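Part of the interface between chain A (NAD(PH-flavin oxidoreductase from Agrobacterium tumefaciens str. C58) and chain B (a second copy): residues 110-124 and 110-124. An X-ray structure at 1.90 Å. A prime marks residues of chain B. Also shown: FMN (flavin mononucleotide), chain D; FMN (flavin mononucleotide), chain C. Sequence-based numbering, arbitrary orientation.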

ATOM      1  N   HIS A 110       1.975  -4.169 -10.573  1.00 25.91           N
ATOM      2  CA  HIS A 110       3.195  -3.456 -10.123  1.00 26.04           C
ATOM      3  C   HIS A 110       2.940  -2.137  -9.371  1.00 25.49           C
ATOM      4  O   HIS A 110       3.621  -1.838  -8.400  1.00 26.47           O
ATOM      5  CB  HIS A 110       4.192  -3.243 -11.277  1.00 25.87           C
ATOM      6  CG  HIS A 110       3.750  -2.259 -12.311  1.00 25.83           C
ATOM      7  ND1 HIS A 110       2.911  -2.595 -13.355  1.00 28.01           N
ATOM      8  CD2 HIS A 110       4.061  -0.952 -12.485  1.00 25.56           C
ATOM      9  CE1 HIS A 110       2.710  -1.533 -14.110  1.00 25.69           C
ATOM     10  NE2 HIS A 110       3.399  -0.526 -13.609  1.00 29.73           N
ATOM     11  N   SER A 111       1.948  -1.363  -9.796  1.00 25.65           N
ATOM     12  CA  SER A 111       1.650  -0.101  -9.144  1.00 25.33           C
ATOM     13  C   SER A 111       0.939  -0.323  -7.809  1.00 23.98           C
ATOM     14  O   SER A 111       1.234   0.325  -6.804  1.00 22.93           O
ATOM     15  CB  SER A 111       0.813   0.792 -10.078  1.00 25.83           C
ATOM     16  OG  SER A 111       1.592   1.147 -11.218  1.00 26.14           O
ATOM     17  N   PHE A 112       0.002  -1.250  -7.816  1.00 23.88           N
ATOM     18  CA  PHE A 112      -0.671  -1.705  -6.617  1.00 23.47           C
ATOM     19  C   PHE A 112       0.354  -2.166  -5.564  1.00 23.87           C
ATOM     20  O   PHE A 112       0.329  -1.753  -4.374  1.00 22.66           O
ATOM     21  CB  PHE A 112      -1.665  -2.806  -7.035  1.00 24.08           C
ATOM     22  CG  PHE A 112      -2.491  -3.374  -5.904  1.00 24.37           C
ATOM     23  CD1 PHE A 112      -3.624  -2.729  -5.485  1.00 23.24           C
ATOM     24  CD2 PHE A 112      -2.135  -4.574  -5.287  1.00 23.05           C
ATOM     25  CE1 PHE A 112      -4.418  -3.270  -4.472  1.00 23.43           C
ATOM     26  CE2 PHE A 112      -2.909  -5.100  -4.262  1.00 23.73           C
ATOM     27  CZ  PHE A 112      -4.047  -4.439  -3.854  1.00 24.45           C
ATOM     28  N   ASP A 113       1.277  -3.018  -5.999  1.00 23.07           N
ATOM     29  CA  ASP A 113       2.261  -3.591  -5.108  1.00 22.93           C
ATOM     30  C   ASP A 113       3.224  -2.510  -4.570  1.00 22.21           C
ATOM     31  O   ASP A 113       3.551  -2.483  -3.401  1.00 23.95           O
ATOM     32  CB  ASP A 113       3.035  -4.699  -5.844  1.00 22.34           C
ATOM     33  CG  ASP A 113       2.220  -6.018  -6.008  1.00 23.14           C
ATOM     34  OD1 ASP A 113       1.238  -6.256  -5.270  1.00 22.65           O
ATOM     35  OD2 ASP A 113       2.594  -6.842  -6.880  1.00 23.56           O
ATOM     36  N   ALA A 114       3.636  -1.600  -5.431  1.00 23.11           N
ATOM     37  CA  ALA A 114       4.410  -0.418  -5.038  1.00 23.14           C
ATOM     38  C   ALA A 114       3.704   0.422  -3.948  1.00 23.29           C
ATOM     39  O   ALA A 114       4.352   0.933  -3.047  1.00 23.44           O
ATOM     40  CB  ALA A 114       4.724   0.441  -6.274  1.00 23.12           C
ATOM     41  N   GLY A 115       2.379   0.534  -4.037  1.00 23.81           N
ATOM     42  CA  GLY A 115       1.566   1.233  -3.031  1.00 23.92           C
ATOM     43  C   GLY A 115       1.603   0.586  -1.663  1.00 24.01           C
ATOM     44  O   GLY A 115       1.684   1.280  -0.633  1.00 22.71           O
ATOM     45  N   ALA A 116       1.543  -0.746  -1.645  1.00 23.79           N
ATOM     46  CA  ALA A 116       1.761  -1.503  -0.417  1.00 23.75           C
ATOM     47  C   ALA A 116       3.134  -1.217   0.214  1.00 23.86           C
ATOM     48  O   ALA A 116       3.249  -1.027   1.417  1.00 22.59           O
ATOM     49  CB  ALA A 116       1.575  -3.005  -0.663  1.00 24.71           C
ATOM     50  N   ALA A 117       4.177  -1.197  -0.606  1.00 24.44           N
ATOM     51  CA  ALA A 117       5.517  -0.835  -0.146  1.00 24.34           C
ATOM     52  C   ALA A 117       5.563   0.618   0.378  1.00 24.57           C
ATOM     53  O   ALA A 117       6.195   0.916   1.398  1.00 25.30           O
ATOM     54  CB  ALA A 117       6.506  -1.033  -1.264  1.00 24.75           C
ATOM     55  N   TRP A 118       4.889   1.519  -0.322  1.00 24.47           N
ATOM     56  CA  TRP A 118       4.805   2.900   0.113  1.00 24.25           C
ATOM     57  C   TRP A 118       4.098   3.047   1.458  1.00 24.12           C
ATOM     58  O   TRP A 118       4.597   3.779   2.322  1.00 23.29           O
ATOM     59  CB  TRP A 118       4.172   3.769  -0.970  1.00 24.13           C
ATOM     60  CG  TRP A 118       3.195   4.800  -0.506  1.00 24.18           C
ATOM     61  CD1 TRP A 118       1.862   4.821  -0.775  1.00 24.44           C
ATOM     62  CD2 TRP A 118       3.483   5.990   0.237  1.00 23.80           C
ATOM     63  NE1 TRP A 118       1.283   5.960  -0.217  1.00 25.29           N
ATOM     64  CE2 TRP A 118       2.260   6.682   0.414  1.00 24.54           C
ATOM     65  CE3 TRP A 118       4.651   6.528   0.793  1.00 24.13           C
ATOM     66  CZ2 TRP A 118       2.171   7.886   1.125  1.00 24.00           C
ATOM     67  CZ3 TRP A 118       4.572   7.735   1.500  1.00 23.93           C
ATOM     68  CH2 TRP A 118       3.326   8.401   1.659  1.00 24.36           C
ATOM     69  N   PHE A 119       2.974   2.360   1.667  1.00 23.80           N
ATOM     70  CA  PHE A 119       2.326   2.441   2.987  1.00 23.64           C
ATOM     71  C   PHE A 119       3.268   1.926   4.060  1.00 23.68           C
ATOM     72  O   PHE A 119       3.362   2.492   5.150  1.00 24.85           O
ATOM     73  CB  PHE A 119       0.988   1.716   3.091  1.00 22.82           C
ATOM     74  CG  PHE A 119       0.293   2.031   4.346  1.00 22.91           C
ATOM     75  CD1 PHE A 119      -0.471   3.175   4.453  1.00 23.07           C
ATOM     76  CD2 PHE A 119       0.519   1.271   5.484  1.00 20.27           C
ATOM     77  CE1 PHE A 119      -1.064   3.534   5.665  1.00 21.53           C
ATOM     78  CE2 PHE A 119      -0.063   1.609   6.686  1.00 23.89           C
ATOM     79  CZ  PHE A 119      -0.847   2.737   6.794  1.00 23.10           C
ATOM     80  N   SER A 120       3.945   0.828   3.754  1.00 24.44           N
ATOM     81  CA  SER A 120       4.896   0.238   4.675  1.00 24.38           C
ATOM     82  C   SER A 120       5.989   1.248   5.034  1.00 24.06           C
ATOM     83  O   SER A 120       6.348   1.402   6.204  1.00 24.78           O
ATOM     84  CB  SER A 120       5.503  -1.013   4.038  1.00 24.55           C
ATOM     85  OG  SER A 120       4.536  -2.040   3.865  1.00 26.07           O
ATOM     86  N   LEU A 121       6.494   1.946   4.018  1.00 23.96           N
ATOM     87  CA  LEU A 121       7.466   3.053   4.171  1.00 23.77           C
ATOM     88  C   LEU A 121       6.956   4.140   5.142  1.00 23.94           C
ATOM     89  O   LEU A 121       7.650   4.547   6.094  1.00 23.43           O
ATOM     90  CB  LEU A 121       7.736   3.658   2.783  1.00 23.16           C
ATOM     91  CG  LEU A 121       8.877   4.651   2.560  1.00 23.30           C
ATOM     92  CD1 LEU A 121       9.137   4.774   1.063  1.00 24.20           C
ATOM     93  CD2 LEU A 121       8.583   6.001   3.197  1.00 23.31           C
ATOM     94  N   ALA A 122       5.741   4.611   4.866  1.00 24.03           N
ATOM     95  CA  ALA A 122       5.081   5.644   5.685  1.00 24.20           C
ATOM     96  C   ALA A 122       4.872   5.186   7.127  1.00 24.40           C
ATOM     97  O   ALA A 122       5.060   5.967   8.087  1.00 24.00           O
ATOM     98  CB  ALA A 122       3.767   6.031   5.050  1.00 24.63           C
HETATM   99  N   MSE A 123       4.520   3.922   7.286  1.00 20.00           N
HETATM  100  CA  MSE A 123       4.288   3.338   8.592  1.00 20.00           C
HETATM  101  C   MSE A 123       5.574   3.216   9.391  1.00 20.00           C
HETATM  102  O   MSE A 123       5.628   3.590  10.543  1.00 23.62           O
HETATM  103  CB  MSE A 123       3.608   1.985   8.439  1.00 20.00           C
HETATM  104  CG  MSE A 123       2.987   1.443   9.686  1.00 20.00           C
HETATM  105 SE   MSE A 123       1.695   2.680  10.492  1.00 20.00          SE
HETATM  106  CE  MSE A 123       2.583   3.169  11.578  1.00 20.00           C
ATOM    107  N   GLN A 124       6.609   2.696   8.758  1.00 24.13           N
ATOM    108  CA  GLN A 124       7.905   2.582   9.438  1.00 25.15           C
ATOM    109  C   GLN A 124       8.473   3.961   9.811  1.00 25.07           C
ATOM    110  O   GLN A 124       8.996   4.155  10.925  1.00 26.53           O
ATOM    111  CB  GLN A 124       8.905   1.752   8.625  1.00 24.80           C
ATOM    112  CG  GLN A 124      10.223   1.427   9.359  1.00 23.48           C
ATOM    113  CD  GLN A 124      10.066   0.772  10.720  1.00 24.79           C
ATOM    114  OE1 GLN A 124       9.965   1.449  11.793  1.00 27.81           O
ATOM    115  NE2 GLN A 124      10.104  -0.538  10.720  1.00 20.40           N
TER
ATOM    116  N   HIS B 110      -4.576   5.593  -8.906  1.00 25.59           N
ATOM    117  CA  HIS B 110      -5.648   4.831  -8.247  1.00 26.28           C
ATOM    118  C   HIS B 110      -5.264   3.406  -7.843  1.00 25.91           C
ATOM    119  O   HIS B 110      -5.666   2.946  -6.772  1.00 26.23           O
ATOM    120  CB  HIS B 110      -6.932   4.843  -9.077  1.00 26.39           C
ATOM    121  CG  HIS B 110      -6.866   4.007 -10.314  1.00 27.00           C
ATOM    122  ND1 HIS B 110      -6.288   4.458 -11.481  1.00 31.96           N
ATOM    123  CD2 HIS B 110      -7.293   2.748 -10.570  1.00 28.02           C
ATOM    124  CE1 HIS B 110      -6.362   3.510 -12.399  1.00 29.05           C
ATOM    125  NE2 HIS B 110      -6.975   2.467 -11.875  1.00 30.29           N
ATOM    126  N   SER B 111      -4.471   2.708  -8.655  1.00 25.84           N
ATOM    127  CA  SER B 111      -4.024   1.356  -8.264  1.00 25.96           C
ATOM    128  C   SER B 111      -2.980   1.432  -7.140  1.00 25.37           C
ATOM    129  O   SER B 111      -2.995   0.636  -6.213  1.00 25.67           O
ATOM    130  CB  SER B 111      -3.457   0.582  -9.454  1.00 25.90           C
ATOM    131  OG  SER B 111      -4.467   0.341 -10.403  1.00 27.17           O
ATOM    132  N   PHE B 112      -2.056   2.374  -7.266  1.00 25.38           N
ATOM    133  CA  PHE B 112      -1.039   2.640  -6.248  1.00 25.42           C
ATOM    134  C   PHE B 112      -1.706   2.915  -4.898  1.00 25.29           C
ATOM    135  O   PHE B 112      -1.351   2.333  -3.866  1.00 24.76           O
ATOM    136  CB  PHE B 112      -0.178   3.825  -6.712  1.00 25.37           C
ATOM    137  CG  PHE B 112       0.941   4.202  -5.768  1.00 25.86           C
ATOM    138  CD1 PHE B 112       2.152   3.519  -5.791  1.00 24.28           C
ATOM    139  CD2 PHE B 112       0.792   5.276  -4.884  1.00 26.17           C
ATOM    140  CE1 PHE B 112       3.205   3.898  -4.911  1.00 25.70           C
ATOM    141  CE2 PHE B 112       1.841   5.670  -4.040  1.00 26.43           C
ATOM    142  CZ  PHE B 112       3.046   4.968  -4.063  1.00 25.45           C
ATOM    143  N   ASP B 113      -2.693   3.811  -4.898  1.00 25.37           N
ATOM    144  CA  ASP B 113      -3.385   4.155  -3.674  1.00 24.63           C
ATOM    145  C   ASP B 113      -4.154   2.973  -3.103  1.00 24.51           C
ATOM    146  O   ASP B 113      -4.139   2.753  -1.884  1.00 24.72           O
ATOM    147  CB  ASP B 113      -4.282   5.363  -3.895  1.00 24.61           C
ATOM    148  CG  ASP B 113      -3.475   6.647  -4.115  1.00 25.38           C
ATOM    149  OD1 ASP B 113      -2.321   6.693  -3.668  1.00 25.00           O
ATOM    150  OD2 ASP B 113      -4.001   7.585  -4.741  1.00 26.05           O
ATOM    151  N   ALA B 114      -4.822   2.214  -3.967  1.00 25.02           N
ATOM    152  CA  ALA B 114      -5.504   0.976  -3.538  1.00 24.50           C
ATOM    153  C   ALA B 114      -4.544   0.005  -2.850  1.00 24.89           C
ATOM    154  O   ALA B 114      -4.891  -0.641  -1.845  1.00 24.41           O
ATOM    155  CB  ALA B 114      -6.173   0.322  -4.705  1.00 25.75           C
ATOM    156  N   GLY B 115      -3.332  -0.096  -3.393  1.00 24.03           N
ATOM    157  CA  GLY B 115      -2.265  -0.877  -2.774  1.00 24.37           C
ATOM    158  C   GLY B 115      -1.942  -0.459  -1.350  1.00 24.04           C
ATOM    159  O   GLY B 115      -1.690  -1.312  -0.504  1.00 23.81           O
ATOM    160  N   ALA B 116      -1.947   0.852  -1.078  1.00 24.17           N
ATOM    161  CA  ALA B 116      -1.716   1.348   0.285  1.00 24.42           C
ATOM    162  C   ALA B 116      -2.858   0.920   1.234  1.00 24.78           C
ATOM    163  O   ALA B 116      -2.630   0.543   2.387  1.00 24.23           O
ATOM    164  CB  ALA B 116      -1.574   2.836   0.289  1.00 24.70           C
ATOM    165  N   ALA B 117      -4.083   0.983   0.726  1.00 24.29           N
ATOM    166  CA  ALA B 117      -5.258   0.536   1.470  1.00 24.31           C
ATOM    167  C   ALA B 117      -5.162  -0.976   1.742  1.00 24.48           C
ATOM    168  O   ALA B 117      -5.483  -1.441   2.844  1.00 23.84           O
ATOM    169  CB  ALA B 117      -6.514   0.872   0.686  1.00 24.30           C
ATOM    170  N   TRP B 118      -4.707  -1.726   0.745  1.00 24.50           N
ATOM    171  CA  TRP B 118      -4.528  -3.186   0.904  1.00 24.59           C
ATOM    172  C   TRP B 118      -3.471  -3.507   1.964  1.00 24.23           C
ATOM    173  O   TRP B 118      -3.694  -4.384   2.775  1.00 24.46           O
ATOM    174  CB  TRP B 118      -4.222  -3.857  -0.446  1.00 24.72           C
ATOM    175  CG  TRP B 118      -3.178  -4.934  -0.438  1.00 24.68           C
ATOM    176  CD1 TRP B 118      -1.955  -4.891  -1.055  1.00 26.13           C
ATOM    177  CD2 TRP B 118      -3.269  -6.224   0.181  1.00 24.65           C
ATOM    178  NE1 TRP B 118      -1.282  -6.073  -0.857  1.00 25.66           N
ATOM    179  CE2 TRP B 118      -2.054  -6.898  -0.077  1.00 24.67           C
ATOM    180  CE3 TRP B 118      -4.240  -6.865   0.967  1.00 24.90           C
ATOM    181  CZ2 TRP B 118      -1.805  -8.202   0.394  1.00 25.21           C
ATOM    182  CZ3 TRP B 118      -3.986  -8.154   1.440  1.00 26.40           C
ATOM    183  CH2 TRP B 118      -2.783  -8.809   1.144  1.00 25.04           C
ATOM    184  N   PHE B 119      -2.328  -2.819   1.989  1.00 24.45           N
ATOM    185  CA  PHE B 119      -1.367  -3.113   3.061  1.00 24.75           C
ATOM    186  C   PHE B 119      -1.956  -2.807   4.427  1.00 25.05           C
ATOM    187  O   PHE B 119      -1.771  -3.574   5.370  1.00 25.81           O
ATOM    188  CB  PHE B 119      -0.016  -2.407   2.906  1.00 24.38           C
ATOM    189  CG  PHE B 119       1.001  -2.883   3.886  1.00 23.50           C
ATOM    190  CD1 PHE B 119       1.796  -3.989   3.614  1.00 23.87           C
ATOM    191  CD2 PHE B 119       1.121  -2.267   5.121  1.00 23.82           C
ATOM    192  CE1 PHE B 119       2.713  -4.441   4.542  1.00 24.27           C
ATOM    193  CE2 PHE B 119       2.033  -2.719   6.043  1.00 25.42           C
ATOM    194  CZ  PHE B 119       2.817  -3.804   5.771  1.00 24.04           C
ATOM    195  N   SER B 120      -2.646  -1.666   4.534  1.00 24.92           N
ATOM    196  CA  SER B 120      -3.308  -1.264   5.752  1.00 24.68           C
ATOM    197  C   SER B 120      -4.297  -2.352   6.214  1.00 24.82           C
ATOM    198  O   SER B 120      -4.302  -2.723   7.386  1.00 23.38           O
ATOM    199  CB  SER B 120      -4.025   0.068   5.555  1.00 25.24           C
ATOM    200  OG  SER B 120      -3.125   1.099   5.168  1.00 25.69           O
ATOM    201  N   LEU B 121      -5.090  -2.862   5.267  1.00 24.91           N
ATOM    202  CA  LEU B 121      -6.007  -3.994   5.495  1.00 25.02           C
ATOM    203  C   LEU B 121      -5.272  -5.173   6.101  1.00 24.54           C
ATOM    204  O   LEU B 121      -5.654  -5.703   7.151  1.00 24.71           O
ATOM    205  CB  LEU B 121      -6.672  -4.405   4.158  1.00 24.84           C
ATOM    206  CG  LEU B 121      -7.816  -5.415   4.117  1.00 25.95           C
ATOM    207  CD1 LEU B 121      -8.513  -5.333   2.711  1.00 27.42           C
ATOM    208  CD2 LEU B 121      -7.326  -6.799   4.400  1.00 26.10           C
ATOM    209  N   ALA B 122      -4.225  -5.597   5.421  1.00 23.88           N
ATOM    210  CA  ALA B 122      -3.401  -6.719   5.869  1.00 23.38           C
ATOM    211  C   ALA B 122      -2.734  -6.502   7.243  1.00 23.36           C
ATOM    212  O   ALA B 122      -2.611  -7.448   8.038  1.00 22.42           O
ATOM    213  CB  ALA B 122      -2.365  -7.045   4.808  1.00 23.42           C
HETATM  214  N   MSE B 123      -2.291  -5.284   7.504  1.00 20.00           N
HETATM  215  CA  MSE B 123      -1.717  -5.015   8.796  1.00 20.00           C
HETATM  216  C   MSE B 123      -2.672  -4.993   9.976  1.00 20.00           C
HETATM  217  O   MSE B 123      -2.381  -5.529  11.026  1.00 23.70           O
HETATM  218  CB  MSE B 123      -0.561  -3.998   8.819  1.00 20.00           C
HETATM  219  CG  MSE B 123      -0.820  -2.535   8.651  1.00 20.00           C
HETATM  220 SE   MSE B 123       0.120  -1.368  10.021  1.00 20.00          SE
HETATM  221  CE  MSE B 123       1.968  -0.733   9.352  1.00 20.00           C
ATOM    222  N   GLN B 124      -3.832  -4.400   9.766  1.00 23.31           N
ATOM    223  CA  GLN B 124      -4.877  -4.400  10.792  1.00 23.93           C
ATOM    224  C   GLN B 124      -5.397  -5.820  11.028  1.00 24.23           C
ATOM    225  O   GLN B 124      -5.668  -6.198  12.162  1.00 25.18           O
ATOM    226  CB  GLN B 124      -6.015  -3.451  10.431  1.00 23.93           C
ATOM    227  CG  GLN B 124      -7.145  -3.383  11.485  1.00 23.56           C
ATOM    228  CD  GLN B 124      -6.658  -2.929  12.868  1.00 22.68           C
ATOM    229  OE1 GLN B 124      -6.228  -3.738  13.721  1.00 25.59           O
ATOM    230  NE2 GLN B 124      -6.706  -1.655  13.083  1.00 20.60           N
TER
HETATM  231  N1  FMN D1152      -0.837 -15.910  -3.555  1.00 23.67           N
HETATM  232  C2  FMN D1152      -1.411 -17.025  -4.155  1.00 23.08           C
HETATM  233  O2  FMN D1152      -1.314 -18.096  -3.563  1.00 22.75           O
HETATM  234  N3  FMN D1152      -2.125 -16.915  -5.317  1.00 22.52           N
HETATM  235  C4  FMN D1152      -2.247 -15.695  -5.945  1.00 23.37           C
HETATM  236  O4  FMN D1152      -3.101 -15.535  -6.829  1.00 21.88           O
HETATM  237  C4A FMN D1152      -1.648 -14.583  -5.353  1.00 21.81           C
HETATM  238  N5  FMN D1152      -1.748 -13.340  -5.946  1.00 24.13           N
HETATM  239  C5A FMN D1152      -1.220 -12.229  -5.318  1.00 22.05           C
HETATM  240  C6  FMN D1152      -1.368 -10.977  -5.899  1.00 23.87           C
HETATM  241  C7  FMN D1152      -0.852  -9.833  -5.278  1.00 22.18           C
HETATM  242  C7M FMN D1152      -1.476  -8.526  -5.681  1.00 22.86           C
HETATM  243  C8  FMN D1152      -0.184  -9.943  -4.060  1.00 23.10           C
HETATM  244  C8M FMN D1152      -0.123  -8.765  -3.098  1.00 22.69           C
HETATM  245  C9  FMN D1152      -0.024 -11.196  -3.496  1.00 21.79           C
HETATM  246  C9A FMN D1152      -0.535 -12.336  -4.127  1.00 22.88           C
HETATM  247  N10 FMN D1152      -0.362 -13.575  -3.548  1.00 23.02           N
HETATM  248  C10 FMN D1152      -0.950 -14.690  -4.156  1.00 23.29           C
HETATM  249  C1' FMN D1152       0.657 -13.775  -2.460  1.00 20.80           C
HETATM  250  C2' FMN D1152       2.106 -13.337  -2.702  1.00 22.54           C
HETATM  251  O2' FMN D1152       2.834 -14.373  -3.382  1.00 24.03           O
HETATM  252  C3' FMN D1152       2.792 -13.059  -1.365  1.00 23.69           C
HETATM  253  O3' FMN D1152       2.158 -11.957  -0.739  1.00 22.60           O
HETATM  254  C4' FMN D1152       4.311 -12.818  -1.533  1.00 23.20           C
HETATM  255  O4' FMN D1152       4.973 -14.024  -1.918  1.00 23.37           O
HETATM  256  C5' FMN D1152       4.990 -12.309  -0.284  1.00 23.05           C
HETATM  257  O5' FMN D1152       4.716 -13.155   0.793  1.00 22.44           O
HETATM  258  P   FMN D1152       4.070 -12.653   2.172  1.00 23.47           P
HETATM  259  O1P FMN D1152       5.054 -11.818   2.920  1.00 20.79           O
HETATM  260  O2P FMN D1152       2.840 -11.860   1.823  1.00 21.97           O
HETATM  261  O3P FMN D1152       3.768 -13.850   3.025  1.00 20.73           O
HETATM  262  N1  FMN C1151       0.243  16.170  -1.103  1.00 23.30           N
HETATM  263  C2  FMN C1151       0.721  17.373  -1.621  1.00 24.22           C
HETATM  264  O2  FMN C1151       0.748  18.384  -0.911  1.00 23.42           O
HETATM  265  N3  FMN C1151       1.146  17.454  -2.936  1.00 23.04           N
HETATM  266  C4  FMN C1151       1.133  16.364  -3.763  1.00 24.24           C
HETATM  267  O4  FMN C1151       1.730  16.422  -4.858  1.00 21.59           O
HETATM  268  C4A FMN C1151       0.652  15.147  -3.234  1.00 23.99           C
HETATM  269  N5  FMN C1151       0.616  14.016  -4.032  1.00 24.61           N
HETATM  270  C5A FMN C1151       0.212  12.813  -3.477  1.00 23.63           C
HETATM  271  C6  FMN C1151       0.214  11.679  -4.270  1.00 24.06           C
HETATM  272  C7  FMN C1151      -0.173  10.460  -3.752  1.00 23.60           C
HETATM  273  C7M FMN C1151       0.344   9.256  -4.491  1.00 25.25           C
HETATM  274  C8  FMN C1151      -0.597  10.355  -2.423  1.00 23.34           C
HETATM  275  C8M FMN C1151      -0.487   9.038  -1.691  1.00 19.94           C
HETATM  276  C9  FMN C1151      -0.605  11.488  -1.620  1.00 23.70           C
HETATM  277  C9A FMN C1151      -0.219  12.730  -2.157  1.00 23.25           C
HETATM  278  N10 FMN C1151      -0.240  13.863  -1.371  1.00 23.46           N
HETATM  279  C10 FMN C1151       0.215  15.061  -1.907  1.00 23.02           C
HETATM  280  C1' FMN C1151      -0.790  13.837   0.034  1.00 20.93           C
HETATM  281  C2' FMN C1151      -2.267  13.466   0.141  1.00 19.72           C
HETATM  282  O2' FMN C1151      -3.121  14.569  -0.140  1.00 20.99           O
HETATM  283  C3' FMN C1151      -2.553  12.886   1.525  1.00 19.72           C
HETATM  284  O3' FMN C1151      -1.840  11.666   1.688  1.00 20.60           O
HETATM  285  C4' FMN C1151      -4.049  12.691   1.741  1.00 19.45           C
HETATM  286  O4' FMN C1151      -4.714  13.943   1.760  1.00 23.17           O
HETATM  287  C5' FMN C1151      -4.382  11.934   3.021  1.00 19.87           C
HETATM  288  O5' FMN C1151      -3.899  12.627   4.161  1.00 18.36           O
HETATM  289  P   FMN C1151      -2.904  11.917   5.208  1.00 19.61           P
HETATM  290  O1P FMN C1151      -3.726  10.862   5.930  1.00 17.76           O
HETATM  291  O2P FMN C1151      -1.774  11.238   4.452  1.00 19.42           O
HETATM  292  O3P FMN C1151      -2.390  13.002   6.116  1.00 20.30           O
HETATM  293  O   HOH W   1       1.016  -5.634  -2.560  1.00 17.87           O
HETATM  294  O   HOH W   2      -1.397   5.850  -1.145  1.00 16.77           O

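The same helix from each of the two copies packs against its partner, with axes 6.3 Å apart at closest approach and an angle of 49° between their N-to-C directions. No direct hydrogen bond joins the two stretches. The contact rests on close backbone packing, aromatic side chains and two bridging waters.

Walking along chain B, His110′ makes no contact with the other stretch. Ser111′ opens the contact, just before the closest CA pairs. Its carbonyl O is 3.3 Å from Phe112 CA, a CA-H...O contact. Its hydroxyl is satisfied elsewhere in the structure.

Phe112′ gives up the most surface of any chain B residue here. Its CB points sideways, but with chi1 in t the ring reaches across. It sits as a knob among Ser111, Ala114, Gly115 and Trp118. Gly115 CA lies over one ring face, 3.9 Å from the centroid. Phe112′ CE2 is 3.4 Å from Trp118 CD1. The phenyl plane and the five-membered ring of Trp118 are near parallel but slid apart, so they barely overlap. The backbone takes part too: Phe112′ O is 3.2 Å from Gly115 CA.

Asp113′ has its CB pointing away, yet a water links it to chain A. That water donates to Asp113′ OD1 (2.8 Å) and accepts from Trp118 NE1 (2.8 Å). Ala114′ is a wall of the pocket for Phe112, with its CB 4.0 Å from Phe112 CE1.

Gly115′ allows the close approach. Its CA is 3.2 Å from Phe112 O and also lies over the face of the Phe112 ring. A CB here would point toward chain A and fall 1.8 Å from Phe112 O, a clash. The small residue therefore lets backbone meet backbone.

Ala116′ CA lies 4.6 Å from Ala116 CA, its counterpart in chain A. Its CB is 4.0 Å from Phe119 CB. Ala117′ points away and makes no contact with the chain A stretch.

Trp118′ repeats the aromatic pairing with Phe112. Its NE1 donates to the second water (2.9 Å), which in turn donates to Asp113 OD1 (2.8 Å). Trp118′ NE1 also lies 3.7 Å from C8M of the chain D FMN, so the flavin's methyl edge borders this part of the interface.

Phe119′ CD2 is 3.6 Å from Phe119 CD2. Ser120 OG lies over one face of the Phe119′ ring. Ser120′ OG donates to Ala116′ O within its own helix (2.9 Å) and sits over a face of the Phe119 ring, 3.2 Å from its CE1. Leu121′, Ala122′ and Gln124′ make no contact with the chain A stretch.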